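Diaminopimelate decarboxylase (Helicobacter pylori, PDB 2QGH) catalyses the pyridoxal-phosphate-dependent decarboxylation of meso-diaminopimelate to L-lysine, the last step of bacterial lysine synthesis. Local coordinates at residues A[31-40]-A[391-399]; A[305-314]-A[342-353]. All coordinates share one frame; numbering follows the deposited sequence.

Interaction 1: A[31-40]-A[391-399]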
loop_
_atom_site.group_PDB
_atom_site.type_symbol
_atom_site.label_atom_id
_atom_site.label_comp_id
_atom_site.label_asym_id
_atom_site.label_seq_id
_atom_site.Cartn_x
_atom_site.Cartn_y
_atom_site.Cartn_z
ATOM N N HIS A 31 13.912 11.536 -19.466
ATOM C CA HIS A 31 12.976 11.018 -18.469
ATOM C C HIS A 31 13.218 11.597 -17.079
ATOM O O HIS A 31 14.347 11.657 -16.593
ATOM C CB HIS A 31 13.041 9.489 -18.422
ATOM C CG HIS A 31 12.491 8.828 -19.650
ATOM N ND1 HIS A 31 13.252 8.015 -20.466
ATOM C CD2 HIS A 31 11.260 8.875 -20.211
ATOM C CE1 HIS A 31 12.513 7.592 -21.476
ATOM N NE2 HIS A 31 11.300 8.100 -21.345
ATOM N N LYS A 32 12.138 12.033 -16.445
ATOM C CA LYS A 32 12.201 12.627 -15.117
ATOM C C LYS A 32 12.003 11.565 -14.045
ATOM O O LYS A 32 11.296 10.587 -14.272
ATOM C CB LYS A 32 11.115 13.706 -15.003
ATOM C CG LYS A 32 10.638 14.018 -13.581
ATOM C CD LYS A 32 11.712 14.685 -12.740
ATOM C CE LYS A 32 11.187 15.069 -11.363
ATOM N NZ LYS A 32 10.027 16.001 -11.466
ATOM N N THR A 33 12.633 11.762 -12.887
ATOM C CA THR A 33 12.514 10.830 -11.764
ATOM C C THR A 33 11.241 11.108 -10.942
ATOM O O THR A 33 10.648 12.181 -11.049
ATOM C CB THR A 33 13.729 10.941 -10.803
ATOM O OG1 THR A 33 13.840 12.286 -10.326
ATOM C CG2 THR A 33 15.013 10.539 -11.505
ATOM N N PRO A 34 10.798 10.140 -10.121
ATOM C CA PRO A 34 11.417 8.822 -9.932
ATOM C C PRO A 34 10.765 7.826 -10.886
ATOM O O PRO A 34 9.646 8.040 -11.351
ATOM C CB PRO A 34 11.104 8.506 -8.476
ATOM C CG PRO A 34 9.694 9.059 -8.337
ATOM C CD PRO A 34 9.776 10.394 -9.081
ATOM N N PHE A 35 11.461 6.747 -11.198
ATOM C CA PHE A 35 10.876 5.754 -12.076
ATOM C C PHE A 35 11.459 4.378 -11.860
ATOM O O PHE A 35 12.484 4.219 -11.206
ATOM C CB PHE A 35 11.036 6.160 -13.544
ATOM C CG PHE A 35 12.460 6.444 -13.963
ATOM C CD1 PHE A 35 12.943 7.750 -13.997
ATOM C CD2 PHE A 35 13.300 5.412 -14.374
ATOM C CE1 PHE A 35 14.241 8.025 -14.440
ATOM C CE2 PHE A 35 14.597 5.677 -14.820
ATOM C CZ PHE A 35 15.069 6.987 -14.854
ATOM N N TYR A 36 10.774 3.374 -12.380
ATOM C CA TYR A 36 11.259 2.016 -12.283
ATOM C C TYR A 36 12.005 1.700 -13.580
ATOM O O TYR A 36 11.543 2.053 -14.666
ATOM C CB TYR A 36 10.084 1.054 -12.101
ATOM C CG TYR A 36 9.573 0.966 -10.677
ATOM C CD1 TYR A 36 10.260 0.227 -9.719
ATOM C CD2 TYR A 36 8.395 1.607 -10.293
ATOM C CE1 TYR A 36 9.793 0.117 -8.416
ATOM C CE2 TYR A 36 7.917 1.507 -8.983
ATOM C CZ TYR A 36 8.622 0.755 -8.055
ATOM O OH TYR A 36 8.150 0.617 -6.773
ATOM N N LEU A 37 13.162 1.058 -13.463
ATOM C CA LEU A 37 13.959 0.669 -14.629
ATOM C C LEU A 37 14.242 -0.833 -14.552
ATOM O O LEU A 37 14.774 -1.321 -13.546
ATOM C CB LEU A 37 15.285 1.439 -14.664
ATOM C CG LEU A 37 16.201 1.202 -15.872
ATOM C CD1 LEU A 37 15.504 1.630 -17.154
ATOM C CD2 LEU A 37 17.496 1.983 -15.682
ATOM N N TYR A 38 13.892 -1.558 -15.611
ATOM C CA TYR A 38 14.088 -3.006 -15.639
ATOM C C TYR A 38 15.077 -3.505 -16.683
ATOM O O TYR A 38 14.942 -3.199 -17.870
ATOM C CB TYR A 38 12.758 -3.724 -15.888
ATOM C CG TYR A 38 11.677 -3.422 -14.878
ATOM C CD1 TYR A 38 10.874 -2.286 -14.998
ATOM C CD2 TYR A 38 11.474 -4.262 -13.784
ATOM C CE1 TYR A 38 9.897 -2.000 -14.048
ATOM C CE2 TYR A 38 10.510 -3.984 -12.835
ATOM C CZ TYR A 38 9.723 -2.854 -12.967
ATOM O OH TYR A 38 8.779 -2.587 -12.004
ATOM N N ASP A 39 16.062 -4.279 -16.232
ATOM C CA ASP A 39 17.044 -4.881 -17.136
ATOM C C ASP A 39 16.372 -6.193 -17.517
ATOM O O ASP A 39 16.400 -7.154 -16.755
ATOM C CB ASP A 39 18.353 -5.189 -16.410
ATOM C CG ASP A 39 19.451 -5.645 -17.362
ATOM O OD1 ASP A 39 19.136 -6.276 -18.399
ATOM O OD2 ASP A 39 20.635 -5.381 -17.069
ATOM N N PHE A 40 15.758 -6.225 -18.691
ATOM C CA PHE A 40 15.044 -7.406 -19.134
ATOM C C PHE A 40 15.874 -8.687 -19.277
ATOM O O PHE A 40 15.349 -9.790 -19.069
ATOM C CB PHE A 40 14.292 -7.076 -20.427
ATOM C CG PHE A 40 12.878 -6.570 -20.200
ATOM C CD1 PHE A 40 12.516 -5.974 -18.995
ATOM C CD2 PHE A 40 11.916 -6.671 -21.203
ATOM C CE1 PHE A 40 11.221 -5.484 -18.792
ATOM C CE2 PHE A 40 10.615 -6.180 -21.007
ATOM C CZ PHE A 40 10.276 -5.587 -19.797
ATOM N N LYS A 391 1.164 7.187 -10.076
ATOM C CA LYS A 391 2.005 6.001 -10.217
ATOM C C LYS A 391 3.149 6.320 -11.161
ATOM O O LYS A 391 2.965 7.004 -12.156
ATOM C CB LYS A 391 1.206 4.821 -10.766
ATOM C CG LYS A 391 0.170 4.304 -9.794
ATOM C CD LYS A 391 -0.160 2.844 -10.036
ATOM C CE LYS A 391 -0.848 2.260 -8.817
ATOM N NZ LYS A 391 -1.031 0.772 -8.898
ATOM N N LEU A 392 4.326 5.800 -10.850
ATOM C CA LEU A 392 5.523 6.054 -11.637
ATOM C C LEU A 392 5.602 5.502 -13.066
ATOM O O LEU A 392 4.840 4.614 -13.480
ATOM C CB LEU A 392 6.740 5.555 -10.855
ATOM C CG LEU A 392 6.786 5.976 -9.388
ATOM C CD1 LEU A 392 8.040 5.412 -8.717
ATOM C CD2 LEU A 392 6.746 7.495 -9.307
ATOM N N LEU A 393 6.559 6.061 -13.798
ATOM C CA LEU A 393 6.895 5.693 -15.168
ATOM C C LEU A 393 7.759 4.436 -15.052
ATOM O O LEU A 393 8.644 4.358 -14.201
ATOM C CB LEU A 393 7.724 6.820 -15.802
ATOM C CG LEU A 393 8.611 6.532 -17.022
ATOM C CD1 LEU A 393 7.771 6.547 -18.288
ATOM C CD2 LEU A 393 9.721 7.588 -17.118
ATOM N N GLU A 394 7.505 3.451 -15.897
ATOM C CA GLU A 394 8.293 2.235 -15.855
ATOM C C GLU A 394 8.998 2.060 -17.189
ATOM O O GLU A 394 8.359 2.052 -18.235
ATOM C CB GLU A 394 7.403 1.025 -15.537
ATOM C CG GLU A 394 7.040 0.915 -14.063
ATOM C CD GLU A 394 6.319 -0.383 -13.716
ATOM O OE1 GLU A 394 5.160 -0.569 -14.143
ATOM O OE2 GLU A 394 6.914 -1.225 -13.015
ATOM N N LEU A 395 10.323 1.934 -17.132
ATOM C CA LEU A 395 11.151 1.779 -18.325
ATOM C C LEU A 395 11.840 0.425 -18.381
ATOM O O LEU A 395 12.168 -0.157 -17.349
ATOM C CB LEU A 395 12.221 2.875 -18.359
ATOM C CG LEU A 395 11.716 4.310 -18.492
ATOM C CD1 LEU A 395 12.845 5.295 -18.207
ATOM C CD2 LEU A 395 11.153 4.503 -19.889
ATOM N N ALA A 396 12.077 -0.064 -19.593
ATOM C CA ALA A 396 12.747 -1.346 -19.764
ATOM C C ALA A 396 13.968 -1.205 -20.657
ATOM O O ALA A 396 14.016 -0.348 -21.537
ATOM C CB ALA A 396 11.785 -2.377 -20.357
ATOM N N LEU A 397 14.961 -2.051 -20.414
ATOM C CA LEU A 397 16.184 -2.050 -21.203
ATOM C C LEU A 397 16.231 -3.394 -21.923
ATOM O O LEU A 397 16.144 -4.441 -21.279
ATOM C CB LEU A 397 17.398 -1.915 -20.280
ATOM C CG LEU A 397 18.747 -1.427 -20.824
ATOM C CD1 LEU A 397 19.781 -1.567 -19.718
ATOM C CD2 LEU A 397 19.172 -2.223 -22.033
ATOM N N GLU A 398 16.350 -3.368 -23.250
ATOM C CA GLU A 398 16.414 -4.600 -24.034
ATOM C C GLU A 398 17.644 -4.662 -24.948
ATOM O O GLU A 398 17.723 -5.505 -25.846
ATOM C CB GLU A 398 15.150 -4.762 -24.873
ATOM C CG GLU A 398 13.866 -4.569 -24.093
ATOM C CD GLU A 398 12.760 -5.490 -24.559
ATOM O OE1 GLU A 398 11.575 -5.185 -24.294
ATOM O OE2 GLU A 398 13.077 -6.528 -25.179
ATOM N N ASP A 399 18.601 -3.769 -24.705
ATOM C CA ASP A 399 19.833 -3.717 -25.486
ATOM C C ASP A 399 19.539 -3.772 -26.978
ATOM O O ASP A 399 20.329 -3.284 -27.785
ATOM C CB ASP A 399 20.761 -4.876 -25.083
ATOM C CG ASP A 399 22.017 -4.969 -25.954
ATOM O OD1 ASP A 399 21.897 -5.328 -27.146
ATOM O OD2 ASP A 399 23.128 -4.687 -25.447
#
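Strands 35-39 and 393-397 run parallel in the mixed sheet of the beta domain, joined by backbone bonds of Y36 and Y38 to L393, L395 and L397. Their axes come within 4.6 Å. Y36 N donates to L393 O, and Y36 O accepts from L395 N in a bond that is almost straight at 177°. Y38 repeats the scheme: its N reaches L395 O and its O takes L397 N. F40 N adds a longer bond to L397 O.

Y36, Y38, E394 and A396 lie on one face of the sheet. Y38 OH donates to E394 OE2 at 2.5 Å, nearly along the C-O axis of the acceptor. The ring and carboxylate planes are turned 66° apart. S380 also bonds OE2, and R406 pairs with OE1, so both carboxylate oxygens are held. E394 CG runs alongside Y36 CB at 3.6 Å; the hydroxyl of Y36 goes on to D315 O. Near Y36, P34 CG meets L392 CD2 tightly at 3.5 Å. The methyl of A396 sits over one face of the F40 ring, 3.7 Å from CB to the centroid.

The other face includes F35, L37, L393, L395 and L397. With CG beside the backbone N (chi1 -64°), L395 turns CD1 to two rings. It lies over a face of H31, 3.9 Å from the ring centroid, and over a face of F35, 4.2 Å from that centroid. A strand near the N-terminus is thus paired with one near the C-terminus, an arrangement characteristic of the beta domain of alanine racemase-like, fold-type III decarboxylases.

Interaction 2: A[305-314]-A[342-353]; sequences RFVIVDAGMN and CDVVGPVCESSD. With LYS (lysine), chain C.
C342 CB lies over one face of the R305 guanidinium, 3.5 Å above its plane and offset toward the rim. The NH1 of that group makes a salt bridge with E298. The F306 ring has V345 CG1 at its edge, and D343 CB runs beside it, with the D343 carboxylate almost perpendicular to the ring; D343 OD2 accepts from D358 N. These residues lie on or next to two parallel neighbours, strands 306-309 and 340-345 of the beta-domain sheet. Four backbone bonds join them: D343 N to R305 O, V307 N to D343 O, V345 N to V307 O, and V309 N to V345 O. V309 N to V345 O is the shortest, at 2.7 Å. I308 CG1 packs on V345 CG2, while V307 CG2 touches C342 SG at 3.6 Å.

Beyond the strands, both chains turn into loops. P347 CD lies 3.2 Å from V309 O. M313 N donates to D353 OD1 at 2.8 Å, from above the carboxylate plane. The M313 side chain starts between its backbone N and carbonyl carbon (chi1 65°) and bends at chi3. This brings SD to 3.6 Å from S352 OG, and CG presses tightly on V348 CG2.

The loop 346-353 ends in a type I turn from E350 to D353 and reaches an active site shared between subunits. C349 touches pyridoxal phosphate, and K66 and R282 of the second subunit lie there too. Y322 of the second subunit bonds E350 OE1, and Y386 bonds OE2. The bound lysine N donates to that same E350 OE2 at 2.5 Å.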
loop_
_atom_site.group_PDB
_atom_site.type_symbol
_atom_site.label_atom_id
_atom_site.label_comp_id
_atom_site.label_asym_id
_atom_site.label_seq_id
_atom_site.Cartn_x
_atom_site.Cartn_y
_atom_site.Cartn_z
ATOM N N ARG A 305 21.458 12.912 9.941
ATOM C CA ARG A 305 21.370 13.423 8.580
ATOM C C ARG A 305 20.233 12.746 7.847
ATOM O O ARG A 305 20.047 11.530 7.950
ATOM C CB ARG A 305 22.671 13.194 7.787
ATOM C CG ARG A 305 22.478 13.435 6.283
ATOM C CD ARG A 305 23.765 13.708 5.517
ATOM N NE ARG A 305 24.598 12.524 5.361
ATOM C CZ ARG A 305 24.916 11.976 4.193
ATOM N NH1 ARG A 305 24.470 12.501 3.058
ATOM N NH2 ARG A 305 25.694 10.901 4.158
ATOM N N PHE A 306 19.473 13.544 7.105
ATOM C CA PHE A 306 18.359 13.028 6.337
ATOM C C PHE A 306 18.544 13.334 4.858
ATOM O O PHE A 306 18.739 14.490 4.469
ATOM C CB PHE A 306 17.041 13.636 6.819
ATOM C CG PHE A 306 16.656 13.242 8.220
ATOM C CD1 PHE A 306 17.031 14.022 9.305
ATOM C CD2 PHE A 306 15.888 12.105 8.450
ATOM C CE1 PHE A 306 16.640 13.678 10.604
ATOM C CE2 PHE A 306 15.493 11.754 9.739
ATOM C CZ PHE A 306 15.869 12.543 10.819
ATOM N N VAL A 307 18.495 12.291 4.038
ATOM C CA VAL A 307 18.620 12.447 2.597
ATOM C C VAL A 307 17.221 12.280 1.999
ATOM O O VAL A 307 16.727 11.161 1.849
ATOM C CB VAL A 307 19.577 11.394 2.003
ATOM C CG1 VAL A 307 19.484 11.401 0.471
ATOM C CG2 VAL A 307 21.011 11.688 2.456
ATOM N N ILE A 308 16.594 13.407 1.668
ATOM C CA ILE A 308 15.247 13.434 1.108
ATOM C C ILE A 308 15.258 13.203 -0.393
ATOM O O ILE A 308 15.827 13.982 -1.162
ATOM C CB ILE A 308 14.556 14.779 1.433
ATOM C CG1 ILE A 308 14.464 14.940 2.950
ATOM C CG2 ILE A 308 13.170 14.827 0.838
ATOM C CD1 ILE A 308 14.380 16.384 3.408
ATOM N N VAL A 309 14.597 12.122 -0.791
ATOM C CA VAL A 309 14.519 11.703 -2.176
ATOM C C VAL A 309 13.084 11.856 -2.708
ATOM O O VAL A 309 12.142 11.935 -1.920
ATOM C CB VAL A 309 15.051 10.256 -2.243
ATOM C CG1 VAL A 309 14.098 9.348 -2.994
ATOM C CG2 VAL A 309 16.446 10.262 -2.845
ATOM N N ASP A 310 12.902 11.905 -4.030
ATOM C CA ASP A 310 11.557 12.106 -4.571
ATOM C C ASP A 310 10.634 10.893 -4.721
ATOM O O ASP A 310 9.511 11.046 -5.184
ATOM C CB ASP A 310 11.601 12.898 -5.900
ATOM C CG ASP A 310 12.405 12.205 -7.002
ATOM O OD1 ASP A 310 12.738 11.010 -6.872
ATOM O OD2 ASP A 310 12.696 12.868 -8.024
ATOM N N ALA A 311 11.097 9.704 -4.340
ATOM C CA ALA A 311 10.269 8.493 -4.391
ATOM C C ALA A 311 9.803 8.274 -2.950
ATOM O O ALA A 311 10.476 8.699 -2.016
ATOM C CB ALA A 311 11.083 7.291 -4.871
ATOM N N GLY A 312 8.659 7.627 -2.759
ATOM C CA GLY A 312 8.180 7.420 -1.409
ATOM C C GLY A 312 7.569 6.056 -1.169
ATOM O O GLY A 312 7.506 5.218 -2.069
ATOM N N MET A 313 7.101 5.842 0.051
ATOM C CA MET A 313 6.494 4.574 0.422
ATOM C C MET A 313 5.322 4.196 -0.482
ATOM O O MET A 313 5.047 3.012 -0.679
ATOM C CB MET A 313 6.040 4.626 1.876
ATOM C CG MET A 313 4.936 5.638 2.138
ATOM S SD MET A 313 4.454 5.569 3.862
ATOM C CE MET A 313 3.596 3.953 3.927
ATOM N N ASN A 314 4.624 5.187 -1.037
ATOM C CA ASN A 314 3.512 4.868 -1.928
ATOM C C ASN A 314 4.051 4.145 -3.164
ATOM O O ASN A 314 3.370 3.297 -3.736
ATOM C CB ASN A 314 2.754 6.131 -2.363
ATOM C CG ASN A 314 3.546 6.983 -3.329
ATOM O OD1 ASN A 314 4.537 7.603 -2.954
ATOM N ND2 ASN A 314 3.116 7.016 -4.582
ATOM N N CYS A 342 23.168 8.221 7.355
ATOM C CA CYS A 342 21.987 9.008 6.997
ATOM C C CYS A 342 20.761 8.148 6.719
ATOM O O CYS A 342 20.880 7.008 6.276
ATOM C CB CYS A 342 22.269 9.833 5.744
ATOM S SG CYS A 342 22.359 8.837 4.236
ATOM N N ASP A 343 19.583 8.709 6.980
ATOM C CA ASP A 343 18.319 8.029 6.717
ATOM C C ASP A 343 17.841 8.488 5.348
ATOM O O ASP A 343 17.668 9.683 5.119
ATOM C CB ASP A 343 17.261 8.405 7.755
ATOM C CG ASP A 343 17.485 7.727 9.085
ATOM O OD1 ASP A 343 16.593 7.828 9.953
ATOM O OD2 ASP A 343 18.546 7.094 9.262
ATOM N N VAL A 344 17.648 7.546 4.434
ATOM C CA VAL A 344 17.174 7.872 3.092
ATOM C C VAL A 344 15.647 7.865 3.177
ATOM O O VAL A 344 15.037 6.822 3.411
ATOM C CB VAL A 344 17.675 6.830 2.085
ATOM C CG1 VAL A 344 17.367 7.271 0.664
ATOM C CG2 VAL A 344 19.178 6.633 2.274
ATOM N N VAL A 345 15.039 9.037 3.002
ATOM C CA VAL A 345 13.593 9.177 3.120
ATOM C C VAL A 345 12.887 9.772 1.911
ATOM O O VAL A 345 13.495 10.467 1.092
ATOM C CB VAL A 345 13.233 10.034 4.357
ATOM C CG1 VAL A 345 13.965 9.504 5.586
ATOM C CG2 VAL A 345 13.599 11.492 4.112
ATOM N N GLY A 346 11.591 9.493 1.816
ATOM C CA GLY A 346 10.790 9.998 0.719
ATOM C C GLY A 346 9.998 11.239 1.101
ATOM O O GLY A 346 10.185 11.795 2.185
ATOM N N PRO A 347 9.090 11.695 0.231
ATOM C CA PRO A 347 8.300 12.888 0.533
ATOM C C PRO A 347 7.007 12.694 1.314
ATOM O O PRO A 347 6.387 13.681 1.701
ATOM C CB PRO A 347 8.003 13.474 -0.854
ATOM C CG PRO A 347 8.984 12.795 -1.773
ATOM C CD PRO A 347 9.049 11.410 -1.210
ATOM N N VAL A 348 6.587 11.459 1.563
ATOM C CA VAL A 348 5.310 11.298 2.245
ATOM C C VAL A 348 5.332 11.586 3.739
ATOM O O VAL A 348 6.285 11.273 4.450
ATOM C CB VAL A 348 4.650 9.920 1.908
ATOM C CG1 VAL A 348 5.152 9.431 0.541
ATOM C CG2 VAL A 348 4.883 8.915 2.986
ATOM N N CYS A 349 4.260 12.237 4.178
ATOM C CA CYS A 349 4.041 12.689 5.549
ATOM C C CYS A 349 4.163 11.718 6.724
ATOM O O CYS A 349 3.912 12.108 7.861
ATOM C CB CYS A 349 2.665 13.360 5.606
ATOM S SG CYS A 349 1.349 12.346 4.866
ATOM N N GLU A 350 4.558 10.476 6.470
ATOM C CA GLU A 350 4.678 9.470 7.529
ATOM C C GLU A 350 6.091 9.057 7.883
ATOM O O GLU A 350 6.972 9.050 7.028
ATOM C CB GLU A 350 3.937 8.212 7.131
ATOM C CG GLU A 350 2.567 8.123 7.660
ATOM C CD GLU A 350 1.823 6.994 7.019
ATOM O OE1 GLU A 350 2.257 5.833 7.174
ATOM O OE2 GLU A 350 0.814 7.279 6.351
ATOM N N SER A 351 6.288 8.665 9.140
ATOM C CA SER A 351 7.600 8.226 9.609
ATOM C C SER A 351 8.008 6.908 8.958
ATOM O O SER A 351 9.195 6.637 8.789
ATOM C CB SER A 351 7.604 8.064 11.131
ATOM O OG SER A 351 7.623 9.323 11.777
ATOM N N SER A 352 7.027 6.087 8.596
ATOM C CA SER A 352 7.317 4.817 7.950
ATOM C C SER A 352 7.920 5.073 6.580
ATOM O O SER A 352 8.472 4.167 5.951
ATOM C CB SER A 352 6.044 3.991 7.814
ATOM O OG SER A 352 4.970 4.786 7.346
ATOM N N ASP A 353 7.831 6.317 6.119
ATOM C CA ASP A 353 8.375 6.650 4.817
ATOM C C ASP A 353 9.860 6.986 4.794
ATOM O O ASP A 353 10.253 8.137 4.579
ATOM C CB ASP A 353 7.597 7.797 4.178
ATOM C CG ASP A 353 8.170 8.193 2.843
ATOM O OD1 ASP A 353 8.436 7.282 2.030
ATOM O OD2 ASP A 353 8.363 9.402 2.604
HETATM N N LYS C . -1.399 6.639 7.410
HETATM C CA LYS C . -1.414 6.634 8.907
HETATM C C LYS C . -2.556 5.761 9.426
HETATM O O LYS C . -3.125 5.018 8.601
HETATM C CB LYS C . -1.557 8.074 9.432
HETATM C CG LYS C . -0.359 8.954 9.104
HETATM C CD LYS C . -0.647 10.431 9.294
HETATM C CE LYS C . 0.600 11.250 8.966
HETATM N NZ LYS C . 0.391 12.737 8.951
HETATM O OXT LYS C . -2.869 5.823 10.635
#

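How the interactions relate
Both interactions lie in the mixed sheet of the beta domain, with centres about 20 Å apart. Strand 289-299 is shared: 35-39 and 306-309 pair antiparallel with successive parts of it, one following the other along the same edge. Along the chain, interaction 2 is nested inside the long loop closed by interaction 1, which also encloses the parallel barrel of the pyridoxal-binding domain. The two meet directly where T33 OG1 probably bonds D310 OD2, while P34 packs on D310 and A311. Interaction 1 pairs a strand from near the N-terminus with one from near the C-terminus. Interaction 2 carries the sheet toward the second subunit, where its loop helps to complete the lysine site.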